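Group B streptococcal R4 surface protein (PDB 6S5X) is a peptidoglycan-anchored surface protein implicated in infection, represented here by its most N-terminal Rib domain, which probably forms part of an extended, repeat-built stalk. Local coordinates at residues Val19-Thr24 against Ala52-Lys57; Asp29-Leu34 against Ala59-Thr64. All coordinates share one frame; numbering follows the deposited sequence.

Interaction 1: residues Val19-Thr24 against Ala52-Lys57; sequences VNVGET and ATPGDK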
# COMPACT_ATOMS: atom_id res chain seq x y z
N VAL A 19 5.98 10.42 -7.76
CA VAL A 19 5.73 11.69 -7.11
C VAL A 19 6.95 12.58 -7.30
O VAL A 19 8.04 12.12 -7.64
CB VAL A 19 5.41 11.57 -5.60
CG1 VAL A 19 4.20 10.63 -5.36
CG2 VAL A 19 6.62 11.08 -4.80
N ASN A 20 6.75 13.88 -7.07
CA ASN A 20 7.84 14.83 -7.12
C ASN A 20 8.53 14.91 -5.76
O ASN A 20 7.96 14.59 -4.71
CB ASN A 20 7.32 16.21 -7.52
CG ASN A 20 6.75 16.22 -8.92
OD1 ASN A 20 7.25 15.54 -9.81
ND2 ASN A 20 5.65 16.93 -9.10
N VAL A 21 9.79 15.34 -5.80
CA VAL A 21 10.53 15.57 -4.57
C VAL A 21 9.69 16.40 -3.62
O VAL A 21 9.09 17.40 -4.01
CB VAL A 21 11.87 16.28 -4.85
CG1 VAL A 21 12.49 16.74 -3.55
CG2 VAL A 21 12.84 15.33 -5.57
N GLY A 22 9.65 15.99 -2.36
CA GLY A 22 8.94 16.71 -1.33
C GLY A 22 7.48 16.35 -1.16
O GLY A 22 6.90 16.67 -0.12
N GLU A 23 6.86 15.71 -2.15
CA GLU A 23 5.45 15.36 -2.05
C GLU A 23 5.29 14.19 -1.09
O GLU A 23 6.21 13.41 -0.88
CB GLU A 23 4.88 15.01 -3.43
CG GLU A 23 4.82 16.19 -4.40
CD GLU A 23 4.06 15.89 -5.70
OE1 GLU A 23 4.18 14.79 -6.26
OE2 GLU A 23 3.32 16.78 -6.15
N THR A 24 4.09 14.04 -0.54
CA THR A 24 3.86 12.94 0.40
C THR A 24 2.90 11.94 -0.20
O THR A 24 1.71 12.26 -0.39
CB THR A 24 3.35 13.45 1.76
OG1 THR A 24 4.27 14.43 2.26
CG2 THR A 24 3.22 12.26 2.75
N ALA A 52 12.78 13.24 -0.11
CA ALA A 52 13.63 14.42 -0.10
C ALA A 52 14.61 14.46 -1.26
O ALA A 52 15.11 15.54 -1.59
CB ALA A 52 14.40 14.49 1.22
N THR A 53 14.85 13.32 -1.91
CA THR A 53 15.71 13.24 -3.08
C THR A 53 15.11 12.28 -4.09
O THR A 53 14.36 11.36 -3.72
CB THR A 53 17.11 12.75 -2.72
OG1 THR A 53 17.02 11.41 -2.22
CG2 THR A 53 17.75 13.65 -1.64
N PRO A 54 15.44 12.44 -5.36
CA PRO A 54 14.89 11.55 -6.38
C PRO A 54 15.44 10.13 -6.25
O PRO A 54 16.52 9.90 -5.70
CB PRO A 54 15.34 12.20 -7.70
CG PRO A 54 16.62 12.96 -7.33
CD PRO A 54 16.39 13.43 -5.92
N GLY A 55 14.67 9.19 -6.75
CA GLY A 55 15.07 7.79 -6.75
C GLY A 55 13.88 6.87 -6.65
O GLY A 55 12.75 7.30 -6.41
N ASP A 56 14.16 5.58 -6.83
CA ASP A 56 13.17 4.52 -6.64
C ASP A 56 13.19 4.11 -5.17
O ASP A 56 14.16 3.54 -4.68
CB ASP A 56 13.47 3.32 -7.54
CG ASP A 56 13.12 3.56 -9.01
OD1 ASP A 56 12.40 4.55 -9.31
OD2 ASP A 56 13.58 2.78 -9.86
N LYS A 57 12.11 4.41 -4.45
CA LYS A 57 12.07 4.14 -3.03
C LYS A 57 11.23 2.89 -2.80
O LYS A 57 10.03 2.91 -3.07
CB LYS A 57 11.45 5.32 -2.29
CG LYS A 57 11.96 6.71 -2.70
CD LYS A 57 13.42 6.87 -2.48
CE LYS A 57 13.84 8.27 -2.95
NZ LYS A 57 15.10 8.77 -2.38
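The forked side chain of V21 lies over the faces of two successive peptide groups in the A52-P54 loop. CG1 lies over the carbonyl end of the A52-T53 peptide, A52 O being nearest to V21 CG1 at 3.5 Å. CG2 sits almost squarely above the T53-P54 peptide, 3.9 Å from P54 N, and also meets the proline ring at its CD corner, with V21 CG2 to P54 CD at 4.0 Å. With CG1 anti to the backbone N of V21 (chi1 169°), both methyls are set against residues 52-54, one to each peptide. The contact is therefore van der Waals in character, aliphatic carbon against backbone π surface.

On its other face the T53-P54 peptide meets K57, whose NZ donates to T53 O at 3.0 Å from well above the carbonyl plane; K57 NZ also makes a weak bond to T53 OG1. The presenting turn is fixed separately: N20-E23 forms a type II β turn, with G22 at the positive phi such turns favour. The E23 side chain folds back to the start of the turn, where N20 N reaches OE1 of E23 at 2.8 Å in a nearly straight bond (174°) that arrives from above the carboxylate plane.

T51, just before the second segment, reinforces the pairing through hydrogen bonds to the backbones of G22 and E23. V21 also rests on V79. The contact ties the turn after edge strand 17-20 to the loop leading into strand 55-64 at one end of the Rib-domain sheet, where strand 70-80 runs between strand 17-20, parallel to it, and the antiparallel strand 55-64.

Interaction 2: residues Asp29-Leu34 against Ala59-Thr64; sequences DSIGNL and AKVVVT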
# COMPACT_ATOMS: atom_id res chain seq x y z
N ASP A 29 -2.81 5.10 -3.05
CA ASP A 29 -2.41 5.23 -4.44
C ASP A 29 -1.38 4.17 -4.84
O ASP A 29 -0.95 4.15 -6.00
CB ASP A 29 -1.88 6.66 -4.66
CG ASP A 29 -3.00 7.72 -4.59
OD1 ASP A 29 -4.18 7.40 -4.91
OD2 ASP A 29 -2.72 8.88 -4.20
N SER A 30 -0.96 3.33 -3.90
CA SER A 30 -0.08 2.20 -4.13
C SER A 30 -0.82 0.86 -4.16
O SER A 30 -0.17 -0.19 -4.14
CB SER A 30 1.01 2.16 -3.06
OG SER A 30 1.95 3.22 -3.25
N ILE A 31 -2.15 0.88 -4.14
CA ILE A 31 -2.96 -0.33 -4.21
C ILE A 31 -3.83 -0.24 -5.44
O ILE A 31 -4.50 0.78 -5.65
CB ILE A 31 -3.82 -0.52 -2.95
CG1 ILE A 31 -2.89 -0.69 -1.76
CG2 ILE A 31 -4.75 -1.72 -3.14
CD1 ILE A 31 -2.05 -1.93 -1.85
N GLY A 32 -3.84 -1.29 -6.27
CA GLY A 32 -4.54 -1.22 -7.53
C GLY A 32 -5.98 -1.70 -7.50
O GLY A 32 -6.71 -1.54 -8.48
N ASN A 33 -6.42 -2.32 -6.41
CA ASN A 33 -7.76 -2.91 -6.36
C ASN A 33 -8.43 -2.66 -5.03
O ASN A 33 -9.13 -3.52 -4.48
CB ASN A 33 -7.70 -4.42 -6.65
CG ASN A 33 -6.83 -5.19 -5.68
OD1 ASN A 33 -5.88 -4.66 -5.09
ND2 ASN A 33 -7.15 -6.49 -5.52
N LEU A 34 -8.26 -1.47 -4.45
CA LEU A 34 -8.87 -1.25 -3.15
C LEU A 34 -10.40 -1.33 -3.18
O LEU A 34 -10.97 -1.74 -2.16
CB LEU A 34 -8.40 0.09 -2.57
CG LEU A 34 -8.90 0.40 -1.14
CD1 LEU A 34 -8.52 -0.61 -0.06
CD2 LEU A 34 -8.38 1.80 -0.77
N ALA A 59 8.89 0.47 -0.68
CA ALA A 59 7.96 0.71 0.40
C ALA A 59 7.10 -0.52 0.57
O ALA A 59 7.03 -1.37 -0.31
CB ALA A 59 7.10 1.94 0.13
N LYS A 60 6.43 -0.61 1.72
CA LYS A 60 5.50 -1.70 1.98
C LYS A 60 4.16 -1.12 2.39
O LYS A 60 4.12 -0.23 3.26
CB LYS A 60 6.03 -2.65 3.07
CG LYS A 60 7.32 -3.39 2.72
CD LYS A 60 7.72 -4.32 3.85
CE LYS A 60 6.71 -5.44 4.07
NZ LYS A 60 6.58 -6.34 2.88
N VAL A 61 3.08 -1.58 1.77
CA VAL A 61 1.73 -1.18 2.18
C VAL A 61 1.16 -2.31 3.04
O VAL A 61 1.14 -3.48 2.62
CB VAL A 61 0.83 -0.88 0.98
CG1 VAL A 61 -0.55 -0.53 1.44
CG2 VAL A 61 1.40 0.25 0.14
N VAL A 62 0.74 -1.96 4.25
CA VAL A 62 0.06 -2.87 5.15
C VAL A 62 -1.44 -2.68 4.97
O VAL A 62 -1.97 -1.57 5.14
CB VAL A 62 0.47 -2.63 6.61
CG1 VAL A 62 -0.26 -3.61 7.50
CG2 VAL A 62 1.95 -2.81 6.77
N VAL A 63 -2.11 -3.75 4.62
CA VAL A 63 -3.54 -3.80 4.35
C VAL A 63 -4.18 -4.51 5.53
O VAL A 63 -3.88 -5.68 5.79
CB VAL A 63 -3.84 -4.54 3.04
CG1 VAL A 63 -5.35 -4.58 2.75
CG2 VAL A 63 -3.08 -3.95 1.90
N THR A 64 -5.01 -3.80 6.30
CA THR A 64 -5.60 -4.34 7.52
C THR A 64 -7.09 -4.51 7.31
O THR A 64 -7.81 -3.53 7.10
CB THR A 64 -5.32 -3.46 8.73
OG1 THR A 64 -3.90 -3.29 8.89
CG2 THR A 64 -5.88 -4.14 9.99
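S30 and V61 mark the closest backbone approach, their CA atoms 7.4 Å apart, too far for main-chain pairing. Here a connecting segment packs over the sheet of this immunoglobulin-like Rib domain: residues 29-30 finish a short 3-10 turn, I31 becomes extended, and the chain passes over one face of strand 55-64. In that regular strand alternate side chains point to the same face, so V61 and V63 are directed at residues 29-34 while V62 is turned away.

I31 supplies the apolar tip. Its CG1 branch is anti to the carbonyl carbon (chi1 -63°), and a further bend at chi2 (-64°) brings CD1 onto the valines. I31 CD1 meets V61 CG1 at 3.9 Å and reaches more loosely to V63 CG2 at 4.4 Å, thereby bridging two inward-facing residues of one strand. F45 and V43 of strand 42-45 also touch V61, whereas P12, L37 and T41 border V63, so the valines belong to a larger buried core. The sodium site formed by A7, N10 and D71 is nearby, the ion about 8 Å from the side chain of V63.

S30 divides its roles between carbon and oxygen. The hydroxyl bonds to Q17 NE2, which satisfies this polar group inside the core, while the β-carbon takes up the apolar packing: S30 CB rests against the second V61 methyl, CG2, at 3.7 Å.

In the fold
Both second segments include part of strand 55-64, but interaction 1 touches only the loop leading into it, while interaction 2 uses V61 and V63 of the strand itself; their centres are 18 Å apart. Interaction 1 lies on the surface at one end of the domain, joining a turn to a loop; interaction 2 lies within about 2 Å of the chain's centre, where a connecting segment packs against one face of the sheet. Neither has a hydrogen bond between its own two segments, yet the chemistry differs. At the exposed end a single valine packs on backbone and proline, amid polar bracing; in the core, I31 and the S30 β-carbon pack on valine methyls. The segments alternate along the sequence.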